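Local coordinates for protein hydrogenase maturation factor (Thermoanaerobacter tengcongensis, PDB 3VTH) that probably transfers the carbamoyl group of carbamoyl phosphate, in an ATP-dependent reaction, to the C-terminal cysteine of HypE during [NiFe]-hydrogenase maturation, at residues D453-Y465 and A471-H483. Residues are numbered along the deposited sequence; the frame is centred on the assembly and turned at random.
Sequences DPEVVAHDMHKGY and AKSLDLPKIEVQH. With FE (Fe (III) ion), chain I; AP2 (phosphomethylphosphonic acid adenosyl ester), chain H; PO4 (phosphate ion), chain M.
Asp460 and His483 meet where two parallel strands end beside the iron site. Strands 456-460 and 478-481 pair in register, Val457 beside Lys478 through Asp460 beside Val481; helix 466-473 links them as a beta-alpha-beta unit of the Kae1-like domain, with 478-481 at the sheet edge. The backbone evidence is an alternating set of bonds, from Val457 N to Pro477 O (3.1 Å) through Val481 N to His459 O (2.8 Å).

Packing is tight on the face turned to the helix. Ala471 CB lies 3.6 Å from both Val457 CG2 and His459 CB. The His459 ring, its CG set between backbone N and carbonyl carbon (chi1 65°), receives Glu480 CA over one face in a CH-pi contact, 17° off the ring normal, and Lys478 CB at its edge. His459 ND1 donates to Asp460 O at 2.8 Å, which fixes the ring's rotation. On the opposite face of the sheet Ala458 and Ile479 pack against helix 737-749, which Val481 also touches. The loose side is the rim: exposed Glu480 extends across Met461, and one water joins Met461 O to Lys463 NZ, reaching Glu480 OE2 only weakly.

At the iron end, His483 ND1 donates to Asp460 OD1 over 3.0 Å; OD1 lies in the ring plane, while ND1 sits 28° out of the carboxylate plane, on its syn side. Asp460 OD2 accepts from His462 N, an Asx turn, and each oxygen also takes a water proton. Replacing this aspartate by an alanine would probably leave His483 ND1 without its acceptor and the imidazole held mainly through the iron. His483 NE2 binds the iron at 2.2 Å, with His487, Asp507, Asp734 and two oxygens of the nucleotide analogue. Asp460 is thus a second-shell residue: its carboxylate orients the imidazole and would be expected to make NE2 a stronger donor to the metal.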
ATOM      1  N   ASP A 453      19.370   7.504 -11.269  1.00 36.52           N
ATOM      2  CA  ASP A 453      19.289   8.557 -12.275  1.00 38.33           C
ATOM      3  C   ASP A 453      18.514   8.005 -13.475  1.00 37.11           C
ATOM      4  O   ASP A 453      19.078   7.300 -14.316  1.00 37.43           O
ATOM      5  CB  ASP A 453      20.697   9.067 -12.654  1.00 40.77           C
ATOM      6  CG  ASP A 453      21.357   9.889 -11.529  1.00 45.40           C
ATOM      7  OD1 ASP A 453      20.665  10.323 -10.568  1.00 48.75           O
ATOM      8  OD2 ASP A 453      22.582  10.105 -11.609  1.00 50.02           O
ATOM      9  N   PRO A 454      17.197   8.288 -13.539  1.00 35.88           N
ATOM     10  CA  PRO A 454      16.386   7.709 -14.596  1.00 35.12           C
ATOM     11  C   PRO A 454      16.966   8.001 -15.973  1.00 35.66           C
ATOM     12  O   PRO A 454      17.428   9.117 -16.234  1.00 35.91           O
ATOM     13  CB  PRO A 454      15.036   8.412 -14.426  1.00 34.38           C
ATOM     14  CG  PRO A 454      14.984   8.723 -12.960  1.00 34.64           C
ATOM     15  CD  PRO A 454      16.390   9.095 -12.608  1.00 35.32           C
ATOM     16  N   GLU A 455      16.947   6.987 -16.830  1.00 35.62           N
ATOM     17  CA  GLU A 455      17.385   7.143 -18.221  1.00 37.45           C
ATOM     18  C   GLU A 455      16.198   7.194 -19.189  1.00 35.86           C
ATOM     19  O   GLU A 455      16.289   7.777 -20.266  1.00 35.87           O
ATOM     20  CB  GLU A 455      18.389   6.046 -18.580  1.00 38.94           C
ATOM     21  CG  GLU A 455      19.689   6.188 -17.763  1.00 44.07           C
ATOM     22  CD  GLU A 455      20.824   5.269 -18.216  1.00 51.40           C
ATOM     23  OE1 GLU A 455      20.557   4.082 -18.512  1.00 53.89           O
ATOM     24  OE2 GLU A 455      21.996   5.726 -18.247  1.00 55.91           O
ATOM     25  N   VAL A 456      15.074   6.606 -18.777  1.00 33.66           N
ATOM     26  CA  VAL A 456      13.862   6.580 -19.582  1.00 32.70           C
ATOM     27  C   VAL A 456      12.699   6.768 -18.612  1.00 30.65           C
ATOM     28  O   VAL A 456      12.758   6.289 -17.467  1.00 29.38           O
ATOM     29  CB  VAL A 456      13.720   5.232 -20.366  1.00 33.11           C
ATOM     30  CG1 VAL A 456      12.367   5.102 -21.024  1.00 32.57           C
ATOM     31  CG2 VAL A 456      14.825   5.092 -21.448  1.00 36.43           C
ATOM     32  N   VAL A 457      11.663   7.482 -19.049  1.00 29.41           N
ATOM     33  CA  VAL A 457      10.475   7.683 -18.213  1.00 27.96           C
ATOM     34  C   VAL A 457       9.266   7.005 -18.863  1.00 27.37           C
ATOM     35  O   VAL A 457       9.038   7.156 -20.074  1.00 26.87           O
ATOM     36  CB  VAL A 457      10.192   9.187 -17.946  1.00 28.55           C
ATOM     37  CG1 VAL A 457       9.926   9.943 -19.257  1.00 30.76           C
ATOM     38  CG2 VAL A 457       8.974   9.359 -17.016  1.00 26.99           C
ATOM     39  N   ALA A 458       8.517   6.247 -18.061  1.00 26.36           N
ATOM     40  CA  ALA A 458       7.313   5.581 -18.516  1.00 25.77           C
ATOM     41  C   ALA A 458       6.110   6.282 -17.884  1.00 25.17           C
ATOM     42  O   ALA A 458       6.149   6.697 -16.705  1.00 24.44           O
ATOM     43  CB  ALA A 458       7.325   4.099 -18.136  1.00 24.99           C
ATOM     44  N   HIS A 459       5.056   6.431 -18.677  1.00 24.63           N
ATOM     45  CA  HIS A 459       3.883   7.178 -18.228  1.00 24.38           C
ATOM     46  C   HIS A 459       2.619   6.640 -18.883  1.00 24.14           C
ATOM     47  O   HIS A 459       2.685   5.894 -19.878  1.00 24.44           O
ATOM     48  CB  HIS A 459       4.063   8.676 -18.535  1.00 24.73           C
ATOM     49  CG  HIS A 459       4.115   8.998 -19.998  1.00 26.14           C
ATOM     50  ND1 HIS A 459       2.981   9.166 -20.772  1.00 25.67           N
ATOM     51  CD2 HIS A 459       5.167   9.186 -20.825  1.00 27.63           C
ATOM     52  CE1 HIS A 459       3.340   9.447 -22.014  1.00 28.67           C
ATOM     53  NE2 HIS A 459       4.663   9.470 -22.069  1.00 28.36           N
ATOM     54  N   ASP A 460       1.473   7.019 -18.323  1.00 24.00           N
ATOM     55  CA  ASP A 460       0.184   6.635 -18.860  1.00 22.82           C
ATOM     56  C   ASP A 460      -0.102   7.369 -20.167  1.00 24.16           C
ATOM     57  O   ASP A 460       0.333   8.516 -20.367  1.00 24.12           O
ATOM     58  CB  ASP A 460      -0.921   6.975 -17.847  1.00 23.04           C
ATOM     59  CG  ASP A 460      -2.177   6.125 -18.041  1.00 24.18           C
ATOM     60  OD1 ASP A 460      -2.328   5.120 -17.321  1.00 25.75           O
ATOM     61  OD2 ASP A 460      -3.023   6.471 -18.892  1.00 25.43           O
ATOM     62  N   MET A 461      -0.863   6.727 -21.055  1.00 24.18           N
ATOM     63  CA  MET A 461      -1.304   7.412 -22.276  1.00 26.00           C
ATOM     64  C   MET A 461      -2.200   8.624 -22.007  1.00 26.50           C
ATOM     65  O   MET A 461      -2.287   9.507 -22.851  1.00 26.82           O
ATOM     66  CB  MET A 461      -2.007   6.451 -23.229  1.00 25.83           C
ATOM     67  CG  MET A 461      -1.091   5.394 -23.809  1.00 27.49           C
ATOM     68  SD  MET A 461      -1.998   4.184 -24.781  1.00 31.82           S
ATOM     69  CE  MET A 461      -0.614   3.370 -25.568  1.00 30.61           C
ATOM     70  N   HIS A 462      -2.875   8.651 -20.848  1.00 26.41           N
ATOM     71  CA  HIS A 462      -3.762   9.775 -20.492  1.00 27.63           C
ATOM     72  C   HIS A 462      -2.951  11.071 -20.429  1.00 29.16           C
ATOM     73  O   HIS A 462      -2.070  11.203 -19.579  1.00 28.68           O
ATOM     74  CB  HIS A 462      -4.443   9.514 -19.133  1.00 26.96           C
ATOM     75  CG  HIS A 462      -5.591  10.432 -18.836  1.00 27.79           C
ATOM     76  ND1 HIS A 462      -6.863   9.968 -18.562  1.00 29.16           N
ATOM     77  CD2 HIS A 462      -5.655  11.780 -18.745  1.00 28.15           C
ATOM     78  CE1 HIS A 462      -7.666  10.992 -18.333  1.00 27.59           C
ATOM     79  NE2 HIS A 462      -6.960  12.105 -18.438  1.00 28.24           N
ATOM     80  N   LYS A 463      -3.251  12.028 -21.310  1.00 30.57           N
ATOM     81  CA  LYS A 463      -2.455  13.272 -21.373  1.00 32.92           C
ATOM     82  C   LYS A 463      -2.802  14.290 -20.273  1.00 32.63           C
ATOM     83  O   LYS A 463      -2.065  15.249 -20.069  1.00 33.69           O
ATOM     84  CB  LYS A 463      -2.609  13.961 -22.743  1.00 34.91           C
ATOM     85  CG  LYS A 463      -2.355  13.079 -23.970  1.00 38.25           C
ATOM     86  CD  LYS A 463      -2.653  13.860 -25.252  1.00 44.50           C
ATOM     87  CE  LYS A 463      -2.529  12.989 -26.507  1.00 47.76           C
ATOM     88  NZ  LYS A 463      -1.159  12.396 -26.618  1.00 48.57           N
ATOM     89  N   GLY A 464      -3.933  14.097 -19.600  1.00 31.66           N
ATOM     90  CA  GLY A 464      -4.378  15.014 -18.543  1.00 32.14           C
ATOM     91  C   GLY A 464      -3.825  14.748 -17.133  1.00 31.55           C
ATOM     92  O   GLY A 464      -3.904  15.624 -16.272  1.00 32.77           O
ATOM     93  N   TYR A 465      -3.244  13.574 -16.892  1.00 29.15           N
ATOM     94  CA  TYR A 465      -2.670  13.278 -15.565  1.00 28.48           C
ATOM     95  C   TYR A 465      -1.512  14.236 -15.304  1.00 29.06           C
ATOM     96  O   TYR A 465      -0.687  14.463 -16.181  1.00 28.87           O
ATOM     97  CB  TYR A 465      -2.135  11.849 -15.497  1.00 26.64           C
ATOM     98  CG  TYR A 465      -3.171  10.741 -15.531  1.00 26.96           C
ATOM     99  CD1 TYR A 465      -4.557  11.008 -15.499  1.00 26.89           C
ATOM    100  CD2 TYR A 465      -2.758   9.421 -15.557  1.00 25.92           C
ATOM    101  CE1 TYR A 465      -5.502   9.933 -15.510  1.00 24.98           C
ATOM    102  CE2 TYR A 465      -3.659   8.375 -15.575  1.00 25.93           C
ATOM    103  CZ  TYR A 465      -5.023   8.637 -15.558  1.00 27.35           C
ATOM    104  OH  TYR A 465      -5.844   7.537 -15.578  1.00 27.46           O
ATOM    105  N   ALA A 471       6.122  13.655 -16.617  1.00 32.09           N
ATOM    106  CA  ALA A 471       6.945  12.821 -17.504  1.00 32.85           C
ATOM    107  C   ALA A 471       7.393  13.581 -18.757  1.00 35.25           C
ATOM    108  O   ALA A 471       8.568  13.555 -19.119  1.00 35.13           O
ATOM    109  CB  ALA A 471       6.214  11.552 -17.895  1.00 30.31           C
ATOM    110  N   LYS A 472       6.446  14.261 -19.397  1.00 36.86           N
ATOM    111  CA  LYS A 472       6.720  15.029 -20.607  1.00 39.62           C
ATOM    112  C   LYS A 472       7.624  16.215 -20.338  1.00 41.23           C
ATOM    113  O   LYS A 472       8.345  16.646 -21.229  1.00 41.68           O
ATOM    114  CB  LYS A 472       5.428  15.523 -21.257  1.00 40.29           C
ATOM    115  CG  LYS A 472       4.399  14.449 -21.564  1.00 42.50           C
ATOM    116  CD  LYS A 472       4.896  13.452 -22.607  1.00 46.69           C
ATOM    117  CE  LYS A 472       3.852  13.235 -23.708  1.00 48.47           C
ATOM    118  NZ  LYS A 472       2.477  13.019 -23.192  1.00 48.11           N
ATOM    119  N   SER A 473       7.595  16.733 -19.110  1.00 41.59           N
ATOM    120  CA  SER A 473       8.466  17.846 -18.724  1.00 42.82           C
ATOM    121  C   SER A 473       9.949  17.455 -18.647  1.00 43.64           C
ATOM    122  O   SER A 473      10.812  18.333 -18.594  1.00 44.70           O
ATOM    123  CB  SER A 473       8.032  18.436 -17.373  1.00 42.91           C
ATOM    124  OG  SER A 473       8.723  17.812 -16.289  1.00 41.57           O
ATOM    125  N   LEU A 474      10.255  16.157 -18.609  1.00 42.05           N
ATOM    126  CA  LEU A 474      11.650  15.728 -18.415  1.00 42.13           C
ATOM    127  C   LEU A 474      12.413  15.643 -19.751  1.00 43.60           C
ATOM    128  O   LEU A 474      11.812  15.526 -20.815  1.00 44.06           O
ATOM    129  CB  LEU A 474      11.730  14.403 -17.643  1.00 40.32           C
ATOM    130  CG  LEU A 474      11.019  14.282 -16.280  1.00 38.10           C
ATOM    131  CD1 LEU A 474      10.977  12.826 -15.801  1.00 33.36           C
ATOM    132  CD2 LEU A 474      11.688  15.174 -15.233  1.00 38.30           C
ATOM    133  N   ASP A 475      13.734  15.702 -19.683  1.00 44.26           N
ATOM    134  CA  ASP A 475      14.565  15.639 -20.884  1.00 45.67           C
ATOM    135  C   ASP A 475      15.034  14.196 -21.086  1.00 43.96           C
ATOM    136  O   ASP A 475      16.226  13.912 -21.092  1.00 45.40           O
ATOM    137  CB  ASP A 475      15.746  16.607 -20.722  1.00 47.45           C
ATOM    138  CG  ASP A 475      16.632  16.691 -21.959  1.00 51.51           C
ATOM    139  OD1 ASP A 475      16.091  16.762 -23.086  1.00 53.65           O
ATOM    140  OD2 ASP A 475      17.880  16.717 -21.789  1.00 55.23           O
ATOM    141  N   LEU A 476      14.081  13.279 -21.215  1.00 41.52           N
ATOM    142  CA  LEU A 476      14.390  11.854 -21.297  1.00 39.41           C
ATOM    143  C   LEU A 476      13.514  11.227 -22.366  1.00 38.18           C
ATOM    144  O   LEU A 476      12.418  11.716 -22.593  1.00 37.71           O
ATOM    145  CB  LEU A 476      14.099  11.160 -19.955  1.00 37.30           C
ATOM    146  CG  LEU A 476      14.882  11.461 -18.675  1.00 37.93           C
ATOM    147  CD1 LEU A 476      14.218  10.754 -17.505  1.00 36.72           C
ATOM    148  CD2 LEU A 476      16.374  11.061 -18.808  1.00 37.69           C
ATOM    149  N   PRO A 477      13.981  10.132 -23.002  1.00 37.61           N
ATOM    150  CA  PRO A 477      13.113   9.360 -23.893  1.00 36.91           C
ATOM    151  C   PRO A 477      11.900   8.862 -23.095  1.00 34.81           C
ATOM    152  O   PRO A 477      12.046   8.535 -21.911  1.00 33.26           O
ATOM    153  CB  PRO A 477      13.989   8.165 -24.291  1.00 37.64           C
ATOM    154  CG  PRO A 477      15.414   8.621 -24.050  1.00 39.04           C
ATOM    155  CD  PRO A 477      15.311   9.508 -22.847  1.00 38.28           C
ATOM    156  N   LYS A 478      10.734   8.815 -23.738  1.00 33.60           N
ATOM    157  CA  LYS A 478       9.473   8.457 -23.080  1.00 32.46           C
ATOM    158  C   LYS A 478       8.865   7.209 -23.700  1.00 31.64           C
ATOM    159  O   LYS A 478       8.941   7.012 -24.925  1.00 31.94           O
ATOM    160  CB  LYS A 478       8.464   9.609 -23.192  1.00 33.25           C
ATOM    161  CG  LYS A 478       8.816  10.808 -22.330  1.00 36.08           C
ATOM    162  CD  LYS A 478       8.583  12.142 -23.013  1.00 40.26           C
ATOM    163  CE  LYS A 478       9.560  13.166 -22.416  1.00 43.57           C
ATOM    164  NZ  LYS A 478       9.669  14.396 -23.245  1.00 46.73           N
ATOM    165  N   ILE A 479       8.268   6.374 -22.848  1.00 29.24           N
ATOM    166  CA  ILE A 479       7.442   5.260 -23.293  1.00 28.89           C
ATOM    167  C   ILE A 479       6.032   5.414 -22.690  1.00 27.67           C
ATOM    168  O   ILE A 479       5.883   5.456 -21.467  1.00 27.19           O
ATOM    169  CB  ILE A 479       8.082   3.883 -22.960  1.00 28.51           C
ATOM    170  CG1 ILE A 479       9.413   3.714 -23.729  1.00 31.22           C
ATOM    171  CG2 ILE A 479       7.123   2.744 -23.333  1.00 28.63           C
ATOM    172  CD1 ILE A 479      10.239   2.486 -23.321  1.00 30.24           C
ATOM    173  N   GLU A 480       5.020   5.532 -23.554  1.00 27.64           N
ATOM    174  CA  GLU A 480       3.635   5.608 -23.105  1.00 26.99           C
ATOM    175  C   GLU A 480       3.103   4.202 -22.921  1.00 26.20           C
ATOM    176  O   GLU A 480       3.381   3.314 -23.736  1.00 27.26           O
ATOM    177  CB  GLU A 480       2.762   6.422 -24.091  1.00 28.18           C
ATOM    178  CG  GLU A 480       2.628   5.833 -25.514  1.00 31.51           C
ATOM    179  CD  GLU A 480       1.676   6.633 -26.422  1.00 38.30           C
ATOM    180  OE1 GLU A 480       1.331   6.122 -27.523  1.00 38.49           O
ATOM    181  OE2 GLU A 480       1.276   7.762 -26.038  1.00 38.62           O
ATOM    182  N   VAL A 481       2.338   4.002 -21.851  1.00 25.07           N
ATOM    183  CA  VAL A 481       1.848   2.692 -21.459  1.00 24.23           C
ATOM    184  C   VAL A 481       0.336   2.793 -21.253  1.00 23.88           C
ATOM    185  O   VAL A 481      -0.143   3.642 -20.498  1.00 23.75           O
ATOM    186  CB  VAL A 481       2.532   2.206 -20.150  1.00 24.04           C
ATOM    187  CG1 VAL A 481       1.929   0.879 -19.676  1.00 22.50           C
ATOM    188  CG2 VAL A 481       4.067   2.103 -20.345  1.00 24.09           C
ATOM    189  N   GLN A 482      -0.420   1.946 -21.944  1.00 23.64           N
ATOM    190  CA  GLN A 482      -1.865   1.969 -21.781  1.00 23.22           C
ATOM    191  C   GLN A 482      -2.205   1.491 -20.362  1.00 22.76           C
ATOM    192  O   GLN A 482      -1.588   0.564 -19.854  1.00 22.54           O
ATOM    193  CB  GLN A 482      -2.557   1.119 -22.843  1.00 22.88           C
ATOM    194  CG  GLN A 482      -4.050   1.475 -22.994  1.00 22.68           C
ATOM    195  CD  GLN A 482      -4.929   0.815 -21.942  1.00 22.55           C
ATOM    196  OE1 GLN A 482      -4.672  -0.316 -21.527  1.00 21.77           O
ATOM    197  NE2 GLN A 482      -5.981   1.516 -21.515  1.00 24.38           N
ATOM    198  N   HIS A 483      -3.191   2.147 -19.746  1.00 23.23           N
ATOM    199  CA  HIS A 483      -3.532   1.981 -18.319  1.00 22.35           C
ATOM    200  C   HIS A 483      -3.819   0.537 -17.910  1.00 21.45           C
ATOM    201  O   HIS A 483      -3.316   0.049 -16.895  1.00 21.00           O
ATOM    202  CB  HIS A 483      -4.758   2.848 -18.005  1.00 22.49           C
ATOM    203  CG  HIS A 483      -5.095   2.923 -16.547  1.00 23.06           C
ATOM    204  ND1 HIS A 483      -4.502   3.829 -15.693  1.00 24.28           N
ATOM    205  CD2 HIS A 483      -5.987   2.228 -15.798  1.00 24.04           C
ATOM    206  CE1 HIS A 483      -5.008   3.685 -14.480  1.00 23.30           C
ATOM    207  NE2 HIS A 483      -5.911   2.723 -14.517  1.00 23.95           N
TER
HETATM  208 FE    FE I 807      -7.120   1.695 -12.978  1.00 27.79          FE
HETATM  209  PB  AP2 H 806      -9.216   4.095 -12.306  1.00 38.84           P
HETATM  210  O1B AP2 H 806     -10.642   3.605 -12.323  1.00 38.10           O
HETATM  211  O2B AP2 H 806      -8.227   3.303 -13.104  1.00 34.03           O
HETATM  212  O3B AP2 H 806      -9.133   5.590 -12.493  1.00 40.69           O
HETATM  213  C3A AP2 H 806      -8.745   3.853 -10.573  1.00 34.10           C
HETATM  214  PA  AP2 H 806      -8.633   2.121 -10.037  1.00 34.45           P
HETATM  215  O1A AP2 H 806      -7.990   2.289  -8.668  1.00 30.12           O
HETATM  216  O2A AP2 H 806      -8.032   1.154 -11.028  1.00 29.34           O
HETATM  217  O5' AP2 H 806     -10.173   1.649  -9.870  1.00 34.22           O
HETATM  218  C5' AP2 H 806     -10.925   2.220  -8.806  1.00 36.48           C
HETATM  219  C4' AP2 H 806     -12.369   1.898  -9.121  1.00 37.36           C
HETATM  220  O4' AP2 H 806     -12.615   0.513  -8.872  1.00 37.86           O
HETATM  221  C3' AP2 H 806     -13.340   2.639  -8.224  1.00 38.49           C
HETATM  222  O3' AP2 H 806     -13.516   3.988  -8.668  1.00 39.84           O
HETATM  223  C2' AP2 H 806     -14.570   1.768  -8.386  1.00 39.11           C
HETATM  224  O2' AP2 H 806     -15.204   2.172  -9.605  1.00 38.39           O
HETATM  225  C1' AP2 H 806     -13.991   0.351  -8.505  1.00 37.66           C
HETATM  226  N9  AP2 H 806     -14.160  -0.304  -7.176  1.00 37.59           N
HETATM  227  C8  AP2 H 806     -13.587   0.047  -5.997  1.00 37.42           C
HETATM  228  N7  AP2 H 806     -14.012  -0.744  -4.975  1.00 37.34           N
HETATM  229  C5  AP2 H 806     -14.880  -1.633  -5.497  1.00 37.29           C
HETATM  230  C6  AP2 H 806     -15.705  -2.753  -4.977  1.00 37.62           C
HETATM  231  N6  AP2 H 806     -15.678  -3.100  -3.666  1.00 36.46           N
HETATM  232  N1  AP2 H 806     -16.492  -3.416  -5.869  1.00 37.69           N
HETATM  233  C2  AP2 H 806     -16.523  -3.108  -7.184  1.00 36.89           C
HETATM  234  N3  AP2 H 806     -15.809  -2.093  -7.717  1.00 36.25           N
HETATM  235  C4  AP2 H 806     -14.986  -1.337  -6.937  1.00 36.56           C
HETATM  236  P   PO4 M 811     -10.227  14.210 -17.433  1.00 84.17           P
HETATM  237  O1  PO4 M 811     -10.589  14.388 -15.977  1.00 84.38           O
HETATM  238  O2  PO4 M 811     -10.163  12.733 -17.753  1.00 83.98           O
HETATM  239  O3  PO4 M 811     -11.288  14.862 -18.290  1.00 84.11           O
HETATM  240  O4  PO4 M 811      -8.876  14.848 -17.690  1.00 83.74           O
HETATM  241  O   HOH W   1      -0.145   3.522 -17.561  1.00 17.15           O
HETATM  242  O   HOH W   2      -3.981   4.768 -20.840  1.00 17.63           O
HETATM  243  O   HOH W   3      -1.736   9.446 -25.488  1.00 29.32           O